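Local coordinates for DUF411 domain-containing protein (Pseudomonas aeruginosa, PDB 6WIS) that takes part in bacterial copper resistance and holds a cysteine-bridged cluster of four copper ions, at residues A[6-11]-A[31-36]; A[14-19]-A[52-57]; A[67-72]-A[93-98]; A[77-82]-A[116-121]; A[83-88]-A[106-111]. All coordinates share one frame; numbering follows the deposited sequence.

Interaction 1: A[6-11]-A[31-36]; sequences DVHRDA and TDHVEA. With ZN (zinc ion), chain K; ZN (zinc ion), chain L.
V7 and R9 hydrogen-bond through their backbones to T31, H33 and E35 along two parallel strands, 4-9 and 29-34, joined through helix 14-24 as a beta-alpha-beta unit. The tight part is the backbone: V7 N donates to T31 O (2.8 Å), H33 N to V7 O, R9 N to H33 O and E35 N to R9 O, while V7 turns inward onto W19. On the sheet face carrying H8 and H33, a zinc ion is gripped by H8 ND1 (2.1 Å), H33 NE2 (2.2 Å) and E35 OE1 (2.3 Å). H33 reaches it with CG set between its backbone N and carbonyl carbon (chi1 50°); E35 OE2 is held by D37 N. The looser, more solvent-exposed side has A11 CB against V34 CG1 and a water bridging A11 N and E35 O. On the face carrying V7 and D32, the R9 guanidinium makes a side-on salt bridge, NE (3.0 Å) and NH2 (3.2 Å) both donating in its plane to D32 OD2, and V34 CG2 covers one of its faces. D32 OD1 binds a second zinc ion at 2.4 Å. The carboxylate thus faces two cations, zinc and arginine, which probably keeps D32 ionised.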
# COMPACT_ATOMS: atom_id res chain seq x y z
N ASP A 6 -10.19 1.92 -0.59
CA ASP A 6 -10.69 0.76 -1.33
C ASP A 6 -9.52 -0.12 -1.77
O ASP A 6 -8.56 0.37 -2.37
CB ASP A 6 -11.51 1.17 -2.56
CG ASP A 6 -12.27 -0.01 -3.17
OD1 ASP A 6 -12.95 -0.76 -2.41
OD2 ASP A 6 -12.19 -0.19 -4.41
N VAL A 7 -9.59 -1.41 -1.46
CA VAL A 7 -8.47 -2.32 -1.64
C VAL A 7 -8.82 -3.39 -2.67
O VAL A 7 -9.84 -4.09 -2.54
CB VAL A 7 -8.06 -2.97 -0.31
CG1 VAL A 7 -6.87 -3.92 -0.52
CG2 VAL A 7 -7.69 -1.86 0.71
N HIS A 8 -7.97 -3.51 -3.69
CA HIS A 8 -8.01 -4.62 -4.65
C HIS A 8 -6.89 -5.57 -4.26
O HIS A 8 -5.72 -5.17 -4.24
CB HIS A 8 -7.80 -4.13 -6.09
CG HIS A 8 -8.47 -2.84 -6.42
ND1 HIS A 8 -9.57 -2.76 -7.25
CD2 HIS A 8 -8.20 -1.57 -6.03
CE1 HIS A 8 -9.96 -1.50 -7.35
NE2 HIS A 8 -9.15 -0.76 -6.62
N ARG A 9 -7.24 -6.82 -3.92
CA ARG A 9 -6.24 -7.72 -3.35
C ARG A 9 -6.18 -9.05 -4.09
O ARG A 9 -7.17 -9.53 -4.65
CB ARG A 9 -6.50 -7.96 -1.86
CG ARG A 9 -7.87 -8.55 -1.53
CD ARG A 9 -7.99 -8.90 -0.05
NE ARG A 9 -9.35 -9.18 0.36
CZ ARG A 9 -9.88 -10.40 0.51
NH1 ARG A 9 -9.15 -11.48 0.27
NH2 ARG A 9 -11.14 -10.53 0.91
N ASP A 10 -4.98 -9.64 -4.07
CA ASP A 10 -4.74 -10.96 -4.66
C ASP A 10 -5.65 -12.01 -4.05
O ASP A 10 -5.97 -11.97 -2.85
CB ASP A 10 -3.29 -11.36 -4.43
CG ASP A 10 -2.36 -10.79 -5.48
OD1 ASP A 10 -2.86 -10.12 -6.41
OD2 ASP A 10 -1.14 -11.03 -5.38
N ALA A 11 -6.10 -12.94 -4.88
CA ALA A 11 -6.87 -14.06 -4.35
C ALA A 11 -6.00 -14.90 -3.42
O ALA A 11 -4.80 -15.06 -3.65
CB ALA A 11 -7.42 -14.94 -5.49
N THR A 31 -13.11 -0.78 2.17
CA THR A 31 -13.87 -1.67 1.30
C THR A 31 -12.89 -2.47 0.44
O THR A 31 -11.84 -1.95 0.04
CB THR A 31 -14.83 -0.90 0.39
OG1 THR A 31 -14.09 0.03 -0.38
CG2 THR A 31 -15.88 -0.14 1.21
N ASP A 32 -13.23 -3.72 0.15
CA ASP A 32 -12.25 -4.53 -0.57
C ASP A 32 -12.92 -5.66 -1.35
O ASP A 32 -14.03 -6.09 -1.04
CB ASP A 32 -11.21 -5.14 0.37
CG ASP A 32 -11.81 -6.11 1.36
OD1 ASP A 32 -12.58 -5.63 2.24
OD2 ASP A 32 -11.52 -7.33 1.27
N HIS A 33 -12.17 -6.18 -2.31
CA HIS A 33 -12.58 -7.38 -3.04
C HIS A 33 -11.34 -8.05 -3.58
O HIS A 33 -10.31 -7.40 -3.82
CB HIS A 33 -13.50 -7.04 -4.20
CG HIS A 33 -12.95 -5.95 -5.06
ND1 HIS A 33 -13.00 -4.63 -4.68
CD2 HIS A 33 -12.27 -6.00 -6.22
CE1 HIS A 33 -12.40 -3.90 -5.61
NE2 HIS A 33 -11.95 -4.70 -6.55
N VAL A 34 -11.46 -9.35 -3.78
CA VAL A 34 -10.51 -10.14 -4.54
C VAL A 34 -10.56 -9.70 -6.01
O VAL A 34 -11.63 -9.58 -6.61
CB VAL A 34 -10.85 -11.62 -4.35
CG1 VAL A 34 -9.95 -12.50 -5.16
CG2 VAL A 34 -10.74 -11.96 -2.87
N GLU A 35 -9.37 -9.48 -6.59
CA GLU A 35 -9.21 -8.83 -7.89
C GLU A 35 -9.25 -9.82 -9.06
O GLU A 35 -8.54 -10.82 -9.03
CB GLU A 35 -7.87 -8.08 -7.96
CG GLU A 35 -7.61 -7.55 -9.38
CD GLU A 35 -8.61 -6.53 -9.67
OE1 GLU A 35 -8.90 -5.94 -8.65
OE2 GLU A 35 -9.18 -6.36 -10.78
N ALA A 36 -10.03 -9.50 -10.10
CA ALA A 36 -10.04 -10.32 -11.31
C ALA A 36 -8.97 -9.92 -12.31
O ALA A 36 -8.45 -10.78 -13.02
CB ALA A 36 -11.41 -10.26 -12.00
ZN ZN K . -10.49 -4.40 -8.15
ZN ZN L . -13.40 -7.58 3.39
O HOH W 1 -14.30 -3.04 -3.22
O HOH W 2 -6.39 -12.20 -7.73

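Interaction 2: A[14-19]-A[52-57]; sequences GCCKDW and GSCHTG. With CU (copper (II) ion), chain C; CU (copper (II) ion), chain E; CU (copper (II) ion), chain D; ZN (zinc ion), chain J.
H55 meets C16 at its ring edge and W19 over one ring face, with copper C bound at ND1. Its CB lies 3.9 Å from C16 SG. CG, set between the backbone N and the carbonyl carbon (chi1 65°), comes 3.0 Å from copper C. ND1 binds that ion at 2.2 Å. The same copper takes the thiolates C16 SG (2.2 Å) and C54 SG (2.3 Å). This is one corner of the tetranuclear cluster: C16 SG bridges coppers C and E, C54 SG bridges C and D, and C15 SG joins D, E and the fourth copper, so that the start of helix 14-24 is tied to the loop leading into strand 55-59. C13, H67, M90 and M97 complete the cluster. Further out along the imidazole, CE1 lies 3.5 Å from W19 CE3 and CD2 lies close to W19 CZ3. The tip, NE2, sits 3.2 Å from W19 CE3, over one face of the indole near its rim. The H55 ring and the six-membered ring of W19 form an offset stack, centroids 3.9 Å apart and planes 25° from parallel. W19 NE1 is hydrogen-bonded to V68 O.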
# COMPACT_ATOMS: atom_id res chain seq x y z
N GLY A 14 -3.41 -14.18 2.59
CA GLY A 14 -3.78 -13.93 3.97
C GLY A 14 -3.25 -12.62 4.50
O GLY A 14 -3.96 -11.94 5.26
N CYS A 15 -2.04 -12.23 4.07
CA CYS A 15 -1.42 -10.99 4.55
C CYS A 15 -2.23 -9.75 4.15
O CYS A 15 -2.30 -8.79 4.93
CB CYS A 15 0.01 -10.89 4.03
SG CYS A 15 0.07 -11.27 2.26
N CYS A 16 -2.82 -9.74 2.95
CA CYS A 16 -3.67 -8.62 2.55
C CYS A 16 -4.80 -8.39 3.54
O CYS A 16 -5.11 -7.25 3.90
CB CYS A 16 -4.26 -8.83 1.15
SG CYS A 16 -3.13 -9.36 -0.18
N LYS A 17 -5.46 -9.47 3.97
CA LYS A 17 -6.56 -9.37 4.92
C LYS A 17 -6.08 -8.90 6.28
O LYS A 17 -6.80 -8.16 6.97
CB LYS A 17 -7.26 -10.73 5.05
CG LYS A 17 -8.04 -11.17 3.79
CD LYS A 17 -8.54 -12.62 3.89
N ASP A 18 -4.87 -9.31 6.69
CA ASP A 18 -4.29 -8.84 7.94
C ASP A 18 -3.96 -7.36 7.86
O ASP A 18 -4.23 -6.60 8.80
CB ASP A 18 -3.03 -9.68 8.26
CG ASP A 18 -2.45 -9.42 9.67
OD1 ASP A 18 -3.15 -8.93 10.56
OD2 ASP A 18 -1.28 -9.73 9.89
N TRP A 19 -3.38 -6.92 6.74
CA TRP A 19 -3.12 -5.49 6.55
C TRP A 19 -4.42 -4.67 6.64
O TRP A 19 -4.46 -3.61 7.28
CB TRP A 19 -2.44 -5.28 5.21
CG TRP A 19 -2.09 -3.90 4.85
CD1 TRP A 19 -1.08 -3.15 5.37
CD2 TRP A 19 -2.73 -3.09 3.85
NE1 TRP A 19 -1.04 -1.90 4.74
CE2 TRP A 19 -2.04 -1.86 3.79
CE3 TRP A 19 -3.81 -3.30 2.97
CZ2 TRP A 19 -2.39 -0.85 2.90
CZ3 TRP A 19 -4.15 -2.28 2.07
CH2 TRP A 19 -3.46 -1.07 2.05
N GLY A 52 5.33 -3.53 -7.85
CA GLY A 52 4.08 -4.18 -7.50
C GLY A 52 4.18 -5.02 -6.25
O GLY A 52 5.25 -5.44 -5.80
N SER A 53 3.02 -5.29 -5.67
CA SER A 53 2.94 -6.08 -4.45
C SER A 53 1.71 -6.95 -4.59
O SER A 53 1.22 -7.18 -5.71
CB SER A 53 2.93 -5.14 -3.23
OG SER A 53 3.01 -5.84 -2.01
N CYS A 54 1.18 -7.43 -3.46
CA CYS A 54 0.07 -8.38 -3.44
C CYS A 54 -1.31 -7.72 -3.40
O CYS A 54 -2.34 -8.41 -3.54
CB CYS A 54 0.23 -9.28 -2.21
SG CYS A 54 0.60 -8.26 -0.73
N HIS A 55 -1.38 -6.41 -3.17
CA HIS A 55 -2.67 -5.72 -3.17
C HIS A 55 -2.44 -4.26 -3.54
O HIS A 55 -1.32 -3.75 -3.44
CB HIS A 55 -3.35 -5.82 -1.79
CG HIS A 55 -2.61 -5.11 -0.70
ND1 HIS A 55 -1.93 -5.77 0.30
CD2 HIS A 55 -2.44 -3.78 -0.45
CE1 HIS A 55 -1.36 -4.90 1.12
NE2 HIS A 55 -1.64 -3.68 0.68
N THR A 56 -3.51 -3.58 -3.95
CA THR A 56 -3.44 -2.17 -4.34
C THR A 56 -4.61 -1.45 -3.70
O THR A 56 -5.76 -1.81 -3.95
CB THR A 56 -3.48 -1.99 -5.86
OG1 THR A 56 -2.45 -2.77 -6.48
CG2 THR A 56 -3.27 -0.51 -6.21
N GLY A 57 -4.33 -0.47 -2.83
CA GLY A 57 -5.37 0.37 -2.24
C GLY A 57 -5.49 1.69 -2.99
O GLY A 57 -4.56 2.10 -3.68
CU CU C . -1.53 -7.89 -0.10
CU CU E . -1.93 -10.61 1.24
CU CU D . 0.52 -9.26 1.33
ZN ZN J . -1.27 -8.38 11.77

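Interaction 3: A[67-72]-A[93-98]; sequences HVPAAD and GSPGME. With CU (copper (II) ion), chain D; CU (copper (II) ion), chain F; ZN (zinc ion), chain J.
H67, the residue most covered here, is fixed from three directions. Its ND1-H donates to P95 O at 2.7 Å with a 152° angle at the hydrogen, the oxygen lying near the ring plane. NE2, on the other side of the imidazole, binds copper D at 2.1 Å. Over the centre of one face sits CG of M97, a selenomethionine, 3.6 Å from the ring centroid in a CH-pi contact. The M97 chain bends beyond CG, and its SE binds copper F at 2.4 Å. P95 O thus acts as a second-shell partner that helps set the rotation of this copper-binding ring and probably makes NE2 a somewhat stronger donor to the metal. P95 supplies this oxygen from the second position of a type II turn, S94 to M97, with G96 in the third. Its ring also packs against P69, CG to CG at 3.7 Å. S94 OG, hydrogen-bonded to P91 O, lies 3.2 Å from H67 CB. P69 is the N-cap residue of helix 70-77, and both prolines rest on Y106 of strand 106-111; the H67 ring meets W19 of helix 14-24 and H55 of strand 55-59 edge-to-face.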
# COMPACT_ATOMS: atom_id res chain seq x y z
N HIS A 67 2.19 -3.36 1.59
CA HIS A 67 2.03 -3.29 3.04
C HIS A 67 2.56 -1.97 3.62
O HIS A 67 3.46 -1.94 4.45
CB HIS A 67 2.69 -4.51 3.66
CG HIS A 67 1.96 -5.79 3.37
ND1 HIS A 67 0.99 -6.30 4.22
CD2 HIS A 67 1.99 -6.61 2.30
CE1 HIS A 67 0.47 -7.39 3.69
NE2 HIS A 67 1.05 -7.61 2.52
N VAL A 68 1.97 -0.87 3.15
CA VAL A 68 2.32 0.48 3.65
C VAL A 68 1.73 0.68 5.04
O VAL A 68 0.53 0.45 5.24
CB VAL A 68 1.79 1.55 2.70
CG1 VAL A 68 2.22 2.95 3.21
CG2 VAL A 68 2.28 1.33 1.22
N PRO A 69 2.52 1.11 6.03
CA PRO A 69 1.95 1.37 7.35
C PRO A 69 0.94 2.52 7.31
O PRO A 69 1.08 3.46 6.52
CB PRO A 69 3.18 1.74 8.20
CG PRO A 69 4.32 0.99 7.51
CD PRO A 69 3.99 1.17 6.04
N ALA A 70 -0.04 2.45 8.21
CA ALA A 70 -1.10 3.46 8.27
C ALA A 70 -0.54 4.88 8.36
O ALA A 70 -1.00 5.79 7.66
CB ALA A 70 -2.03 3.18 9.45
N ALA A 71 0.46 5.09 9.23
CA ALA A 71 1.03 6.43 9.41
C ALA A 71 1.65 6.98 8.14
O ALA A 71 1.62 8.20 7.89
CB ALA A 71 2.08 6.43 10.53
N ASP A 72 2.20 6.12 7.29
CA ASP A 72 2.76 6.60 6.04
C ASP A 72 1.71 6.84 4.98
O ASP A 72 1.94 7.65 4.08
CB ASP A 72 3.82 5.62 5.53
CG ASP A 72 4.92 5.39 6.55
OD1 ASP A 72 5.35 6.39 7.16
OD2 ASP A 72 5.35 4.23 6.78
N GLY A 93 7.73 -8.45 8.42
CA GLY A 93 7.78 -7.42 9.43
C GLY A 93 6.99 -6.17 9.09
O GLY A 93 6.73 -5.35 9.98
N SER A 94 6.60 -5.99 7.83
CA SER A 94 5.72 -4.89 7.49
C SER A 94 4.31 -5.21 7.99
O SER A 94 3.98 -6.38 8.25
CB SER A 94 5.74 -4.64 5.98
OG SER A 94 5.21 -5.74 5.25
N PRO A 95 3.45 -4.20 8.14
CA PRO A 95 2.13 -4.45 8.76
C PRO A 95 1.29 -5.39 7.91
O PRO A 95 1.12 -5.20 6.70
CB PRO A 95 1.49 -3.06 8.85
CG PRO A 95 2.60 -2.07 8.63
CD PRO A 95 3.70 -2.76 7.88
N GLY A 96 0.74 -6.42 8.56
CA GLY A 96 0.03 -7.47 7.87
C GLY A 96 0.92 -8.59 7.38
O GLY A 96 0.40 -9.64 7.00
N MSE A 97 2.24 -8.41 7.41
CA MSE A 97 3.23 -9.43 7.04
C MSE A 97 4.12 -9.74 8.25
O MSE A 97 5.22 -10.24 8.11
CB MSE A 97 4.09 -8.94 5.86
CG MSE A 97 3.54 -9.25 4.40
SE MSE A 97 3.35 -11.19 4.05
CE MSE A 97 5.28 -11.58 4.26
N GLU A 98 3.68 -9.41 9.46
CA GLU A 98 4.59 -9.54 10.59
C GLU A 98 4.63 -11.00 11.06
O GLU A 98 3.60 -11.67 11.16
CB GLU A 98 4.21 -8.59 11.72
CG GLU A 98 3.06 -9.00 12.56
CD GLU A 98 1.71 -8.75 11.92
OE1 GLU A 98 1.60 -8.28 10.75
OE2 GLU A 98 0.74 -9.04 12.63
CU CU D . 0.52 -9.26 1.33
CU CU F . 2.36 -11.69 1.92
ZN ZN J . -1.27 -8.38 11.77

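Interaction 4: A[77-82]-A[116-121]; sequences RERADL and QASVLA. With ZN (zinc ion), chain N.
A type I turn, R79 to L82, leads from helix 70-77 toward strand 84-86 and lays R79 and L82 against S118 and L120 of strand 117-123 at one edge of the sheet, just where L120 and A121 form a classic beta bulge facing V108. The turn is closed by L82 N to R79 O at 3.0 Å. R79 bends sharply (chi2 -97°, chi3 -45°), and the folded chain brings NE round to D81, where the guanidinium makes a side-on salt bridge: NE donates to D81 OD1 at 3.0 Å and NH2 to D81 OD2 at 2.7 Å, the second bond nearly straight at 176°. Each oxygen uses its syn lone pair, and both lie close to the guanidinium plane. L82 CD1 sits over the centre of one guanidinium face, 3.8 Å above it. On the strand side S118 OG lies at the guanidinium edge, in its plane, 3.5 Å from R79 NH2, while L120 CD2 lies 3.7 Å from R79 NH1. L82 and L120 meet tip to tip, CD1 to CD2 at 3.6 Å, and L82 also packs on L76 of the helix. No hydrogen bond joins the two segments. The arginine charge is probably largely balanced by D81 within its own turn, so what reaches the strand is the methyl contact of L82 with L120 and the close approach of the guanidinium to S118 OG and L120 CD2.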
# COMPACT_ATOMS: atom_id res chain seq x y z
N ARG A 77 -1.16 11.21 1.94
CA ARG A 77 -2.33 12.05 1.71
C ARG A 77 -1.99 13.53 1.73
O ARG A 77 -2.62 14.31 1.01
CB ARG A 77 -3.40 11.76 2.75
CG ARG A 77 -4.05 10.42 2.58
CD ARG A 77 -5.23 10.22 3.50
NE ARG A 77 -6.41 10.97 3.10
CZ ARG A 77 -6.94 11.97 3.81
NH1 ARG A 77 -6.37 12.33 4.95
NH2 ARG A 77 -8.02 12.60 3.39
N GLU A 78 -1.02 13.94 2.53
CA GLU A 78 -0.75 15.36 2.69
C GLU A 78 0.39 15.87 1.81
O GLU A 78 0.73 17.04 1.91
CB GLU A 78 -0.50 15.68 4.16
CG GLU A 78 0.81 15.25 4.74
CD GLU A 78 0.74 15.20 6.26
OE1 GLU A 78 -0.40 15.20 6.79
OE2 GLU A 78 1.80 15.15 6.92
N ARG A 79 0.95 15.05 0.93
CA ARG A 79 2.01 15.49 0.03
C ARG A 79 1.40 15.68 -1.35
O ARG A 79 1.15 14.72 -2.09
CB ARG A 79 3.17 14.50 0.02
CG ARG A 79 3.96 14.45 1.32
CD ARG A 79 5.21 15.34 1.24
NE ARG A 79 5.90 15.14 -0.03
CZ ARG A 79 6.94 14.33 -0.20
NH1 ARG A 79 7.45 13.66 0.83
NH2 ARG A 79 7.48 14.19 -1.41
N ALA A 80 1.14 16.95 -1.71
CA ALA A 80 0.49 17.26 -2.97
C ALA A 80 1.32 16.84 -4.18
O ALA A 80 0.76 16.67 -5.27
CB ALA A 80 0.18 18.76 -3.05
N ASP A 81 2.63 16.66 -4.02
CA ASP A 81 3.46 16.23 -5.13
C ASP A 81 3.41 14.72 -5.39
O ASP A 81 3.94 14.27 -6.42
CB ASP A 81 4.92 16.65 -4.90
CG ASP A 81 5.46 16.14 -3.58
OD1 ASP A 81 4.75 16.28 -2.56
OD2 ASP A 81 6.58 15.59 -3.56
N LEU A 82 2.79 13.92 -4.52
CA LEU A 82 2.82 12.46 -4.63
C LEU A 82 1.46 11.92 -5.06
O LEU A 82 0.42 12.32 -4.54
CB LEU A 82 3.23 11.79 -3.32
CG LEU A 82 4.61 12.12 -2.76
CD1 LEU A 82 4.85 11.36 -1.47
CD2 LEU A 82 5.71 11.82 -3.78
N GLN A 116 9.31 10.65 -10.35
CA GLN A 116 10.30 10.76 -9.29
C GLN A 116 9.93 9.86 -8.12
O GLN A 116 8.77 9.78 -7.72
CB GLN A 116 10.44 12.21 -8.83
CG GLN A 116 11.48 12.42 -7.74
CD GLN A 116 12.85 11.88 -8.13
OE1 GLN A 116 13.48 12.36 -9.08
NE2 GLN A 116 13.32 10.87 -7.40
N ALA A 117 10.94 9.17 -7.57
CA ALA A 117 10.78 8.35 -6.38
C ALA A 117 11.30 9.14 -5.19
O ALA A 117 12.40 9.70 -5.24
CB ALA A 117 11.53 7.03 -6.50
N SER A 118 10.50 9.19 -4.12
CA SER A 118 10.82 9.93 -2.91
C SER A 118 10.52 9.04 -1.71
O SER A 118 9.36 8.65 -1.51
CB SER A 118 10.01 11.22 -2.83
OG SER A 118 10.03 11.74 -1.51
N VAL A 119 11.53 8.75 -0.91
CA VAL A 119 11.38 7.80 0.19
C VAL A 119 10.58 8.46 1.31
O VAL A 119 11.01 9.48 1.87
CB VAL A 119 12.74 7.30 0.67
CG1 VAL A 119 12.62 6.49 1.97
CG2 VAL A 119 13.40 6.48 -0.43
N LEU A 120 9.41 7.90 1.62
CA LEU A 120 8.59 8.41 2.72
C LEU A 120 9.05 7.90 4.08
O LEU A 120 8.87 8.60 5.08
CB LEU A 120 7.12 7.99 2.54
CG LEU A 120 6.25 8.67 1.49
CD1 LEU A 120 4.83 8.15 1.61
CD2 LEU A 120 6.29 10.20 1.66
N ALA A 121 9.61 6.70 4.14
CA ALA A 121 9.93 6.07 5.41
C ALA A 121 10.87 4.91 5.15
O ALA A 121 10.76 4.23 4.12
CB ALA A 121 8.67 5.58 6.12
ZN ZN N . 1.07 15.46 8.96

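Interaction 5: A[83-88]-A[106-111]; sequences VGAAVP and YQVVGL
A86 and V109 form an antiparallel hydrogen-bonded pair, A86 N to V109 O and V109 N to A86 O both at 2.9 Å, in strands 84-86 and 106-111, whose directions make an angle of 155°. These are neighbouring strands of the mixed sheet, with 62-65 beyond the first and 117-123 beyond the second. Two further bonds, L111 N to G84 O and V83 N to L111 O, carry the pairing to the end near V83. Between the A86-V109 pair and the L111 N to G84 O bond, A85 and G110 make a non-hydrogen-bonded pair whose CA atoms come within 4.2 Å, and A85 CA sends a C-H toward V109 O. A85 CB then touches V108 CG1 at 3.9 Å, on the side of the sheet where L76 of helix 70-77 and L120 of the next strand also pack. A86 and V109 turn to the other face. Toward the far end V87 uses both methyls: with CG1 anti to the backbone N (chi1 175°), that branch meets the Y106 ring obliquely. The Y106 ring also stacks with Y123 of strand 117-123. CG1 of V87 lies 3.7 Å from Y106 CD2, and its other branch, CG2, 3.5 Å from V108 CG2.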
# COMPACT_ATOMS: atom_id res chain seq x y z
N VAL A 83 1.50 10.98 -6.01
CA VAL A 83 0.31 10.30 -6.51
C VAL A 83 0.17 8.88 -5.96
O VAL A 83 -0.82 8.21 -6.26
CB VAL A 83 0.35 10.28 -8.05
CG1 VAL A 83 1.36 9.25 -8.52
CG2 VAL A 83 -1.05 10.04 -8.65
N GLY A 84 1.13 8.40 -5.17
CA GLY A 84 1.07 7.05 -4.64
C GLY A 84 2.30 6.75 -3.81
O GLY A 84 3.29 7.48 -3.84
N ALA A 85 2.18 5.69 -3.01
CA ALA A 85 3.32 5.15 -2.27
C ALA A 85 3.25 3.64 -2.34
O ALA A 85 2.17 3.06 -2.38
CB ALA A 85 3.32 5.61 -0.82
N ALA A 86 4.43 3.00 -2.39
CA ALA A 86 4.55 1.56 -2.56
C ALA A 86 5.54 1.00 -1.56
O ALA A 86 6.59 1.61 -1.30
CB ALA A 86 5.04 1.18 -4.00
N VAL A 87 5.21 -0.17 -1.01
CA VAL A 87 6.19 -1.10 -0.45
C VAL A 87 6.24 -2.30 -1.39
O VAL A 87 5.36 -3.17 -1.33
CB VAL A 87 5.83 -1.53 0.98
CG1 VAL A 87 6.85 -2.59 1.45
CG2 VAL A 87 5.78 -0.32 1.93
N PRO A 88 7.22 -2.37 -2.29
CA PRO A 88 7.22 -3.46 -3.28
C PRO A 88 7.37 -4.82 -2.62
O PRO A 88 7.95 -4.96 -1.53
CB PRO A 88 8.43 -3.13 -4.15
CG PRO A 88 8.65 -1.66 -3.97
CD PRO A 88 8.28 -1.38 -2.54
N TYR A 106 12.98 -2.44 4.67
CA TYR A 106 12.17 -1.97 3.55
C TYR A 106 11.96 -0.46 3.65
O TYR A 106 12.17 0.14 4.71
CB TYR A 106 10.81 -2.70 3.46
CG TYR A 106 9.80 -2.35 4.55
CD1 TYR A 106 9.82 -3.00 5.78
CD2 TYR A 106 8.79 -1.39 4.33
CE1 TYR A 106 8.89 -2.70 6.77
CE2 TYR A 106 7.85 -1.07 5.32
CZ TYR A 106 7.91 -1.73 6.53
OH TYR A 106 7.00 -1.44 7.51
N GLN A 107 11.56 0.12 2.53
CA GLN A 107 11.21 1.53 2.45
C GLN A 107 9.79 1.67 1.91
O GLN A 107 9.31 0.83 1.14
CB GLN A 107 12.18 2.30 1.53
CG GLN A 107 13.67 2.05 1.81
CD GLN A 107 14.58 2.61 0.70
OE1 GLN A 107 14.37 2.34 -0.48
NE2 GLN A 107 15.57 3.38 1.09
N VAL A 108 9.12 2.73 2.33
CA VAL A 108 7.91 3.18 1.67
C VAL A 108 8.31 4.23 0.64
O VAL A 108 8.89 5.27 1.00
CB VAL A 108 6.90 3.75 2.68
CG1 VAL A 108 5.69 4.32 1.93
CG2 VAL A 108 6.48 2.66 3.69
N VAL A 109 8.05 3.97 -0.62
CA VAL A 109 8.55 4.79 -1.72
C VAL A 109 7.40 5.63 -2.27
O VAL A 109 6.44 5.10 -2.86
CB VAL A 109 9.20 3.92 -2.80
CG1 VAL A 109 9.79 4.79 -3.91
CG2 VAL A 109 10.26 3.00 -2.18
N GLY A 110 7.48 6.94 -2.11
CA GLY A 110 6.50 7.81 -2.72
C GLY A 110 6.84 8.09 -4.17
O GLY A 110 8.00 8.09 -4.57
N LEU A 111 5.81 8.29 -4.98
CA LEU A 111 6.03 8.54 -6.42
C LEU A 111 5.32 9.80 -6.90
O LEU A 111 4.18 9.97 -6.56
CB LEU A 111 5.45 7.35 -7.17
CG LEU A 111 6.23 6.07 -6.98
CD1 LEU A 111 5.51 4.91 -7.62
CD2 LEU A 111 7.62 6.24 -7.55

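Overall arrangement
Interactions 2 and 3 are buried round copper: they share copper D and zinc J, and are joined directly by W19 NE1 to V68 O. Interaction 1 is a surface contact with zinc, yet strands 4-9 and 55-59 are sheet neighbours, so H8 and D10 pair by backbone with T56 and C54 of interaction 2. Interactions 4 and 5, both partly buried, sit across the chain's centre, about 24 Å and 19 Å from interaction 1 between centres. Both reach the other half of the same sheet, where G110 N meets S118 O. Interaction 5 is carried by backbone bonds and apolar side chains, interaction 4 by methyl contacts beside an ion pair inside its own turn. Y106 links interaction 5 to the prolines of interaction 3.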